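Local coordinates for protein putative triphosphoribosyl-dephospho-coA synthase (PDB 3H9P) that is of unknown function but may bind ATP and act as a triphosphoribosyl-dephospho-CoA synthase, at residues W71-G74 / D78-E81; L67-D72 / R84-R89; L177-L182 / E213-L218. All blocks are in the same frame, centred on the assembly; numbering follows the deposited sequence.

Overall arrangement
Contact 1 and contact 2 are neighbours: their centres lie 7 Å apart, they share W71 and D72, and both draw on helix 76-88. I79 from contact 1 packs against S70 and L67 from contact 2. The end of helix 58-68 and the loop after it thus meet helix 76-88 near its start (contact 1) and near its end (contact 2). Contact 3, between helices 171-182 and 212-225, is separate. Its centre is 30 Å from that of contact 1 and 31 Å from that of contact 2, with nearest atoms about 14 Å and about 12 Å away. No ligand or established active site links the three, which are structural packing: loop on helix, side chain on turn, and helix on helix.

Contact 1: W71-G74 / D78-E81; sequences WDAG and DIAE
D78 OD2 accepts a weak hydrogen bond from the backbone N of G75 while lying 3.8 Å from G74 CA. Since helix 76-88 starts just after G75, this resembles one half of a capping box; a glycine before the helix has no side chain to supply the other half. With chi1 at -65°, CG is opposite the carbonyl carbon and the carboxylate swings back toward the loop, while D78 CB rests 3.4 Å from A73 O. At the G74 backbone angles, phi 138° and psi -135°, a CB would press on the preceding carbonyl O, and in the present D78 rotamer it would also meet OD2, which is consistent with glycine here.

No hydrogen bond joins the two segments; I79 carries the apolar part. Its CD1 reaches into the bend of the loop, 3.5 Å from G74 O, 3.7 Å from W71 O and 3.9 Å from A73 CB. A73 CB in turn sits 3.4 Å from D78 O. Beyond the contact, D72 OD1 forms a salt bridge with R34, and W71 NE1 bonds to A31 O. The loop between helices 58-68 and 76-88 thus packs on the first turn of the latter and is fastened to helix 24-33 through W71.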
loop_
_atom_site.group_PDB
_atom_site.type_symbol
_atom_site.label_atom_id
_atom_site.label_comp_id
_atom_site.label_asym_id
_atom_site.label_seq_id
_atom_site.Cartn_x
_atom_site.Cartn_y
_atom_site.Cartn_z
ATOM N N TRP A 71 -13.490 -23.150 13.826
ATOM C CA TRP A 71 -13.863 -23.190 15.255
ATOM C C TRP A 71 -13.748 -24.537 15.971
ATOM O O TRP A 71 -13.580 -24.562 17.186
ATOM C CB TRP A 71 -15.276 -22.687 15.445
ATOM C CG TRP A 71 -16.302 -23.532 14.798
ATOM C CD1 TRP A 71 -16.746 -23.450 13.491
ATOM C CD2 TRP A 71 -17.053 -24.582 15.419
ATOM N NE1 TRP A 71 -17.731 -24.407 13.275
ATOM C CE2 TRP A 71 -17.930 -25.108 14.441
ATOM C CE3 TRP A 71 -17.064 -25.132 16.709
ATOM C CZ2 TRP A 71 -18.797 -26.171 14.714
ATOM C CZ3 TRP A 71 -17.918 -26.165 16.984
ATOM C CH2 TRP A 71 -18.777 -26.692 15.987
ATOM N N ASP A 72 -13.830 -25.632 15.216
ATOM C CA ASP A 72 -13.893 -26.966 15.780
ATOM C C ASP A 72 -12.603 -27.758 15.566
ATOM O O ASP A 72 -12.553 -28.947 15.852
ATOM C CB ASP A 72 -15.091 -27.729 15.170
ATOM C CG ASP A 72 -15.013 -27.838 13.638
ATOM O OD1 ASP A 72 -14.225 -27.119 12.958
ATOM O OD2 ASP A 72 -15.803 -28.620 13.106
ATOM N N ALA A 73 -11.566 -27.103 15.057
ATOM C CA ALA A 73 -10.247 -27.766 14.871
ATOM C C ALA A 73 -9.551 -28.267 16.139
ATOM O O ALA A 73 -8.758 -29.213 16.065
ATOM C CB ALA A 73 -9.313 -26.906 14.064
ATOM N N GLY A 74 -9.845 -27.690 17.301
ATOM C CA GLY A 74 -9.192 -28.136 18.560
ATOM C C GLY A 74 -8.821 -26.931 19.419
ATOM O O GLY A 74 -9.618 -26.012 19.586
ATOM N N ASP A 78 -4.291 -25.563 16.813
ATOM C CA ASP A 78 -5.132 -26.238 15.832
ATOM C C ASP A 78 -6.015 -25.305 15.020
ATOM O O ASP A 78 -6.218 -25.551 13.834
ATOM C CB ASP A 78 -5.972 -27.311 16.499
ATOM C CG ASP A 78 -5.124 -28.400 17.064
ATOM O OD1 ASP A 78 -4.118 -28.773 16.396
ATOM O OD2 ASP A 78 -5.430 -28.859 18.196
ATOM N N ILE A 79 -6.543 -24.251 15.634
ATOM C CA ILE A 79 -7.489 -23.392 14.918
ATOM C C ILE A 79 -6.715 -22.606 13.886
ATOM O O ILE A 79 -7.084 -22.530 12.707
ATOM C CB ILE A 79 -8.184 -22.388 15.855
ATOM C CG1 ILE A 79 -8.868 -23.087 17.045
ATOM C CG2 ILE A 79 -9.166 -21.461 15.065
ATOM C CD1 ILE A 79 -9.915 -24.030 16.686
ATOM N N ALA A 80 -5.595 -22.048 14.340
ATOM C CA ALA A 80 -4.767 -21.182 13.512
ATOM C C ALA A 80 -4.284 -21.920 12.253
ATOM O O ALA A 80 -4.410 -21.378 11.146
ATOM C CB ALA A 80 -3.570 -20.635 14.341
ATOM N N GLU A 81 -3.749 -23.147 12.438
ATOM C CA GLU A 81 -3.313 -24.028 11.341
ATOM C C GLU A 81 -4.428 -24.379 10.356
ATOM O O GLU A 81 -4.216 -24.370 9.153
ATOM C CB GLU A 81 -2.651 -25.344 11.863
ATOM C CG GLU A 81 -2.095 -26.244 10.732
ATOM C CD GLU A 81 -1.415 -27.578 11.163
ATOM O OE1 GLU A 81 -1.532 -28.026 12.342
ATOM O OE2 GLU A 81 -0.749 -28.196 10.285
#

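Contact 2: L67-D72 / R84-R89; sequences LISSWD and RNRLRR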
loop_
_atom_site.group_PDB
_atom_site.type_symbol
_atom_site.label_atom_id
_atom_site.label_comp_id
_atom_site.label_asym_id
_atom_site.label_seq_id
_atom_site.Cartn_x
_atom_site.Cartn_y
_atom_site.Cartn_z
ATOM N N LEU A 67 -10.556 -17.760 11.533
ATOM C CA LEU A 67 -10.460 -18.565 12.745
ATOM C C LEU A 67 -11.800 -19.179 13.095
ATOM O O LEU A 67 -11.851 -20.325 13.481
ATOM C CB LEU A 67 -9.940 -17.754 13.941
ATOM C CG LEU A 67 -8.620 -17.008 13.706
ATOM C CD1 LEU A 67 -8.379 -15.974 14.812
ATOM C CD2 LEU A 67 -7.445 -17.930 13.443
ATOM N N ILE A 68 -12.883 -18.410 12.938
ATOM C CA ILE A 68 -14.196 -18.937 13.213
ATOM C C ILE A 68 -14.595 -20.060 12.236
ATOM O O ILE A 68 -15.314 -20.984 12.591
ATOM C CB ILE A 68 -15.242 -17.831 13.312
ATOM C CG1 ILE A 68 -14.871 -16.939 14.534
ATOM C CG2 ILE A 68 -16.673 -18.469 13.471
ATOM C CD1 ILE A 68 -15.539 -15.558 14.631
ATOM N N SER A 69 -14.090 -19.995 11.016
ATOM C CA SER A 69 -14.416 -21.006 10.016
ATOM C C SER A 69 -13.811 -22.329 10.406
ATOM O O SER A 69 -14.256 -23.367 9.940
ATOM C CB SER A 69 -13.928 -20.598 8.623
ATOM O OG SER A 69 -12.543 -20.862 8.495
ATOM N N SER A 70 -12.812 -22.270 11.291
ATOM C CA SER A 70 -12.138 -23.472 11.818
ATOM C C SER A 70 -12.377 -23.668 13.326
ATOM O O SER A 70 -11.549 -24.283 14.016
ATOM C CB SER A 70 -10.635 -23.358 11.566
ATOM O OG SER A 70 -10.379 -23.013 10.215
ATOM N N TRP A 71 -13.490 -23.150 13.826
ATOM C CA TRP A 71 -13.863 -23.190 15.255
ATOM C C TRP A 71 -13.748 -24.537 15.971
ATOM O O TRP A 71 -13.580 -24.562 17.186
ATOM C CB TRP A 71 -15.276 -22.687 15.445
ATOM C CG TRP A 71 -16.302 -23.532 14.798
ATOM C CD1 TRP A 71 -16.746 -23.450 13.491
ATOM C CD2 TRP A 71 -17.053 -24.582 15.419
ATOM N NE1 TRP A 71 -17.731 -24.407 13.275
ATOM C CE2 TRP A 71 -17.930 -25.108 14.441
ATOM C CE3 TRP A 71 -17.064 -25.132 16.709
ATOM C CZ2 TRP A 71 -18.797 -26.171 14.714
ATOM C CZ3 TRP A 71 -17.918 -26.165 16.984
ATOM C CH2 TRP A 71 -18.777 -26.692 15.987
ATOM N N ASP A 72 -13.830 -25.632 15.216
ATOM C CA ASP A 72 -13.893 -26.966 15.780
ATOM C C ASP A 72 -12.603 -27.758 15.566
ATOM O O ASP A 72 -12.553 -28.947 15.852
ATOM C CB ASP A 72 -15.091 -27.729 15.170
ATOM C CG ASP A 72 -15.013 -27.838 13.638
ATOM O OD1 ASP A 72 -14.225 -27.119 12.958
ATOM O OD2 ASP A 72 -15.803 -28.620 13.106
ATOM N N ARG A 84 -5.352 -21.236 8.405
ATOM C CA ARG A 84 -4.385 -21.033 7.318
ATOM C C ARG A 84 -4.670 -21.993 6.151
ATOM O O ARG A 84 -4.638 -21.588 4.988
ATOM C CB ARG A 84 -2.971 -21.243 7.816
ATOM C CG ARG A 84 -1.936 -21.169 6.742
ATOM C CD ARG A 84 -0.602 -21.357 7.363
ATOM N NE ARG A 84 0.426 -20.544 6.752
ATOM C CZ ARG A 84 1.730 -20.699 7.003
ATOM N NH1 ARG A 84 2.151 -21.644 7.857
ATOM N NH2 ARG A 84 2.621 -19.915 6.396
ATOM N N ASN A 85 -4.925 -23.256 6.472
ATOM C CA ASN A 85 -5.268 -24.256 5.468
ATOM C C ASN A 85 -6.560 -23.918 4.698
ATOM O O ASN A 85 -6.592 -23.970 3.475
ATOM C CB ASN A 85 -5.350 -25.635 6.120
ATOM C CG ASN A 85 -3.960 -26.189 6.509
ATOM O OD1 ASN A 85 -2.935 -25.820 5.916
ATOM N ND2 ASN A 85 -3.927 -27.088 7.492
ATOM N N ARG A 86 -7.612 -23.526 5.411
ATOM C CA ARG A 86 -8.794 -23.045 4.736
ATOM C C ARG A 86 -8.520 -21.804 3.885
ATOM O O ARG A 86 -9.092 -21.647 2.817
ATOM C CB ARG A 86 -9.953 -22.801 5.712
ATOM C CG ARG A 86 -10.608 -24.074 6.165
ATOM C CD ARG A 86 -11.923 -23.827 6.980
ATOM N NE ARG A 86 -12.599 -25.117 7.136
ATOM C CZ ARG A 86 -12.363 -25.966 8.140
ATOM N NH1 ARG A 86 -11.507 -25.649 9.117
ATOM N NH2 ARG A 86 -12.987 -27.135 8.165
ATOM N N LEU A 87 -7.638 -20.927 4.346
ATOM C CA LEU A 87 -7.299 -19.709 3.574
ATOM C C LEU A 87 -6.639 -20.036 2.236
ATOM O O LEU A 87 -6.924 -19.396 1.205
ATOM C CB LEU A 87 -6.394 -18.782 4.407
ATOM C CG LEU A 87 -7.138 -17.956 5.450
ATOM C CD1 LEU A 87 -6.162 -17.461 6.540
ATOM C CD2 LEU A 87 -7.907 -16.789 4.827
ATOM N N ARG A 88 -5.756 -21.039 2.263
ATOM C CA ARG A 88 -5.095 -21.526 1.067
ATOM C C ARG A 88 -6.109 -22.188 0.117
ATOM O O ARG A 88 -5.885 -22.240 -1.080
ATOM C CB ARG A 88 -4.014 -22.561 1.409
ATOM C CG ARG A 88 -2.890 -22.133 2.322
ATOM C CD ARG A 88 -1.978 -23.363 2.627
ATOM N NE ARG A 88 -0.708 -22.955 3.234
ATOM C CZ ARG A 88 -0.247 -23.319 4.438
ATOM N NH1 ARG A 88 -0.931 -24.169 5.206
ATOM N NH2 ARG A 88 0.928 -22.836 4.865
ATOM N N ARG A 89 -7.207 -22.729 0.630
ATOM C CA ARG A 89 -8.157 -23.393 -0.272
ATOM C C ARG A 89 -9.274 -22.446 -0.714
ATOM O O ARG A 89 -10.255 -22.894 -1.301
ATOM C CB ARG A 89 -8.777 -24.641 0.379
ATOM C CG ARG A 89 -7.840 -25.819 0.564
ATOM C CD ARG A 89 -8.340 -26.756 1.647
ATOM N NE ARG A 89 -7.236 -27.598 2.102
ATOM C CZ ARG A 89 -6.881 -28.759 1.541
ATOM N NH1 ARG A 89 -7.578 -29.259 0.515
ATOM N NH2 ARG A 89 -5.834 -29.434 2.014
#
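R86 meets S69 and S70 with the outer part of its chain, from CD to NH1. Its CB leaves helix 76-88 toward the loop, and CG lies 4.2 Å from S70 OG. The chain is extended from CG to NE, with chi3 at 169°, which brings CD up against both hydroxyls, 3.4 Å from S69 OG and 3.7 Å from S70 OG. Next, chi4 of 88° turns the guanidinium across the chain, putting S69 O over one of its faces, displaced toward the rim and 3.7 Å from CZ. At the edge, NH1 gives a weak hydrogen bond to S70 OG, 3.1 Å long and bent to 147°.

Were this arginine an alanine, S70 OG would probably lose its donor from helix 76-88 and the two serines their cover. The D72 carboxylate is near but not touching, OD1 being 4.9 Å from R86 NH1; its salt-bridge partner is R34, which also donates to S69 O. The serines are the central residues of the type I turn from I68 to W71, their hydroxyls bonded back to P66 O, S70 weakly. In this all-helical fold, an arginine of one helix reaches back to the turn that leaves the helix before it.

Contact 3: L177-L182 / E213-L218; sequences LYYHLL and EERKEL
The guanidinium of R215 lies flat on the ring of Y179, their planes 7° apart and their centres 4.3 Å from each other. The overlap is offset: CZ stands 33° from the ring normal through the centroid, which makes the cation-pi contact off-centre, and NE comes over the CG–CD2 rim of the ring, 3.7 Å from CD2. The methylene before it is better centred, with R215 CD 3.9 Å from the ring centroid and only 14° off the normal, a CH-pi contact over the face. Farther back along the arginine, CB meets Y179 OH at 3.6 Å, while at the other end NH2 approaches Y179 CB to 3.7 Å. The arginine therefore runs over the ring from the hydroxyl end to the CB end, its chain extended from CG to NE. Y178 CD2 lies over the opposite face of the Y179 ring, also toward the rim.

The setting is the packing of two helices in an all-helical fold. Helices 171-182 and 212-225 run in the same general direction here, with Y179 and R215 the closest pair at 8.8 Å between their CA atoms. One turn farther along each helix, L182 and L218 face each other tip to tip, their CD2 atoms 4.1 Å apart. Both leucines have CG swung opposite the backbone N, and this sends their branches across the interface. Helix 196-208 closes on the same pair, I202 and A206 touching L182 and W205 touching L218.

Polar bonds fix the rotation of the stacked guanidinium. R215 NE donates to A209 O, and NH1 makes a salt bridge to E176, one turn before Y179 on the same helix, which probably keeps the positive charge partly neutralised above the ring.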
loop_
_atom_site.group_PDB
_atom_site.type_symbol
_atom_site.label_atom_id
_atom_site.label_comp_id
_atom_site.label_asym_id
_atom_site.label_seq_id
_atom_site.Cartn_x
_atom_site.Cartn_y
_atom_site.Cartn_z
ATOM N N LEU A 177 -2.422 -6.805 27.315
ATOM C CA LEU A 177 -2.191 -7.278 25.936
ATOM C C LEU A 177 -2.139 -6.121 24.958
ATOM O O LEU A 177 -1.222 -6.017 24.164
ATOM C CB LEU A 177 -3.232 -8.302 25.457
ATOM C CG LEU A 177 -2.963 -8.799 24.002
ATOM C CD1 LEU A 177 -1.487 -9.246 23.762
ATOM C CD2 LEU A 177 -3.874 -9.904 23.544
ATOM N N TYR A 178 -3.124 -5.239 25.033
ATOM C CA TYR A 178 -3.231 -4.147 24.089
ATOM C C TYR A 178 -1.964 -3.290 24.088
ATOM O O TYR A 178 -1.414 -2.980 23.016
ATOM C CB TYR A 178 -4.485 -3.316 24.384
ATOM C CG TYR A 178 -4.621 -2.096 23.519
ATOM C CD1 TYR A 178 -5.064 -2.203 22.197
ATOM C CD2 TYR A 178 -4.302 -0.830 24.019
ATOM C CE1 TYR A 178 -5.196 -1.048 21.381
ATOM C CE2 TYR A 178 -4.412 0.300 23.238
ATOM C CZ TYR A 178 -4.860 0.196 21.917
ATOM O OH TYR A 178 -4.977 1.329 21.146
ATOM N N TYR A 179 -1.484 -2.907 25.269
ATOM C CA TYR A 179 -0.279 -2.062 25.313
ATOM C C TYR A 179 0.989 -2.785 24.859
ATOM O O TYR A 179 1.842 -2.198 24.161
ATOM C CB TYR A 179 -0.140 -1.282 26.631
ATOM C CG TYR A 179 -1.218 -0.201 26.752
ATOM C CD1 TYR A 179 -1.014 1.082 26.232
ATOM C CD2 TYR A 179 -2.446 -0.477 27.353
ATOM C CE1 TYR A 179 -1.994 2.069 26.322
ATOM C CE2 TYR A 179 -3.440 0.509 27.455
ATOM C CZ TYR A 179 -3.206 1.781 26.920
ATOM O OH TYR A 179 -4.182 2.763 27.000
ATOM N N HIS A 180 1.074 -4.076 25.194
ATOM C CA HIS A 180 2.086 -4.944 24.640
ATOM C C HIS A 180 2.108 -4.907 23.110
ATOM O O HIS A 180 3.174 -4.728 22.513
ATOM C CB HIS A 180 1.814 -6.354 25.084
ATOM C CG HIS A 180 2.822 -7.342 24.609
ATOM N ND1 HIS A 180 4.096 -7.416 25.141
ATOM C CD2 HIS A 180 2.736 -8.330 23.682
ATOM C CE1 HIS A 180 4.754 -8.408 24.563
ATOM N NE2 HIS A 180 3.955 -8.974 23.671
ATOM N N LEU A 181 0.951 -5.132 22.469
ATOM C CA LEU A 181 0.935 -5.141 21.001
ATOM C C LEU A 181 1.220 -3.719 20.480
ATOM O O LEU A 181 1.978 -3.539 19.521
ATOM C CB LEU A 181 -0.371 -5.719 20.447
ATOM C CG LEU A 181 -0.699 -7.177 20.832
ATOM C CD1 LEU A 181 -2.131 -7.647 20.426
ATOM C CD2 LEU A 181 0.327 -8.097 20.264
ATOM N N LEU A 182 0.658 -2.716 21.149
ATOM C CA LEU A 182 0.927 -1.331 20.795
ATOM C C LEU A 182 2.443 -0.997 20.811
ATOM O O LEU A 182 2.947 -0.305 19.905
ATOM C CB LEU A 182 0.125 -0.377 21.700
ATOM C CG LEU A 182 -0.107 1.068 21.217
ATOM C CD1 LEU A 182 -0.963 1.137 19.914
ATOM C CD2 LEU A 182 -0.719 1.901 22.325
ATOM N N GLU A 213 -2.441 6.779 34.392
ATOM C CA GLU A 213 -2.371 8.178 33.991
ATOM C C GLU A 213 -1.583 8.324 32.689
ATOM O O GLU A 213 -2.049 8.968 31.743
ATOM C CB GLU A 213 -1.758 9.049 35.087
ATOM C CG GLU A 213 -2.286 10.495 35.139
ATOM C CD GLU A 213 -2.608 11.120 33.768
ATOM O OE1 GLU A 213 -1.885 10.860 32.782
ATOM O OE2 GLU A 213 -3.592 11.883 33.671
ATOM N N GLU A 214 -0.395 7.717 32.645
ATOM C CA GLU A 214 0.425 7.732 31.443
ATOM C C GLU A 214 -0.364 7.197 30.252
ATOM O O GLU A 214 -0.245 7.715 29.143
ATOM C CB GLU A 214 1.716 6.935 31.648
ATOM C CG GLU A 214 2.751 7.670 32.476
ATOM C CD GLU A 214 3.845 6.762 33.016
ATOM O OE1 GLU A 214 3.601 5.549 33.214
ATOM O OE2 GLU A 214 4.962 7.262 33.242
ATOM N N ARG A 215 -1.201 6.194 30.491
ATOM C CA ARG A 215 -1.988 5.586 29.413
ATOM C C ARG A 215 -3.138 6.463 28.869
ATOM O O ARG A 215 -3.445 6.441 27.664
ATOM C CB ARG A 215 -2.457 4.186 29.822
ATOM C CG ARG A 215 -1.299 3.203 29.867
ATOM C CD ARG A 215 -1.656 1.862 30.508
ATOM N NE ARG A 215 -0.598 0.912 30.214
ATOM C CZ ARG A 215 -0.546 -0.363 30.599
ATOM N NH1 ARG A 215 -1.506 -0.923 31.346
ATOM N NH2 ARG A 215 0.512 -1.091 30.230
ATOM N N LYS A 216 -3.766 7.243 29.738
ATOM C CA LYS A 216 -4.813 8.148 29.290
ATOM C C LYS A 216 -4.209 9.288 28.473
ATOM O O LYS A 216 -4.705 9.625 27.391
ATOM C CB LYS A 216 -5.579 8.682 30.480
ATOM C CG LYS A 216 -6.416 9.899 30.178
ATOM C CD LYS A 216 -7.788 9.537 29.601
ATOM C CE LYS A 216 -8.862 10.493 30.178
ATOM N NZ LYS A 216 -9.244 10.152 31.580
ATOM N N GLU A 217 -3.134 9.868 28.998
ATOM C CA GLU A 217 -2.342 10.851 28.278
ATOM C C GLU A 217 -2.212 10.416 26.835
ATOM O O GLU A 217 -2.678 11.100 25.926
ATOM C CB GLU A 217 -0.947 10.904 28.879
ATOM C CG GLU A 217 -0.392 12.283 29.090
ATOM C CD GLU A 217 0.783 12.261 30.050
ATOM O OE1 GLU A 217 1.348 11.155 30.258
ATOM O OE2 GLU A 217 1.138 13.329 30.594
ATOM N N LEU A 218 -1.602 9.249 26.642
ATOM C CA LEU A 218 -1.356 8.719 25.322
ATOM C C LEU A 218 -2.649 8.608 24.550
ATOM O O LEU A 218 -2.730 9.080 23.422
ATOM C CB LEU A 218 -0.643 7.372 25.385
ATOM C CG LEU A 218 -0.361 6.670 24.048
ATOM C CD1 LEU A 218 0.470 7.517 23.084
ATOM C CD2 LEU A 218 0.364 5.347 24.317
#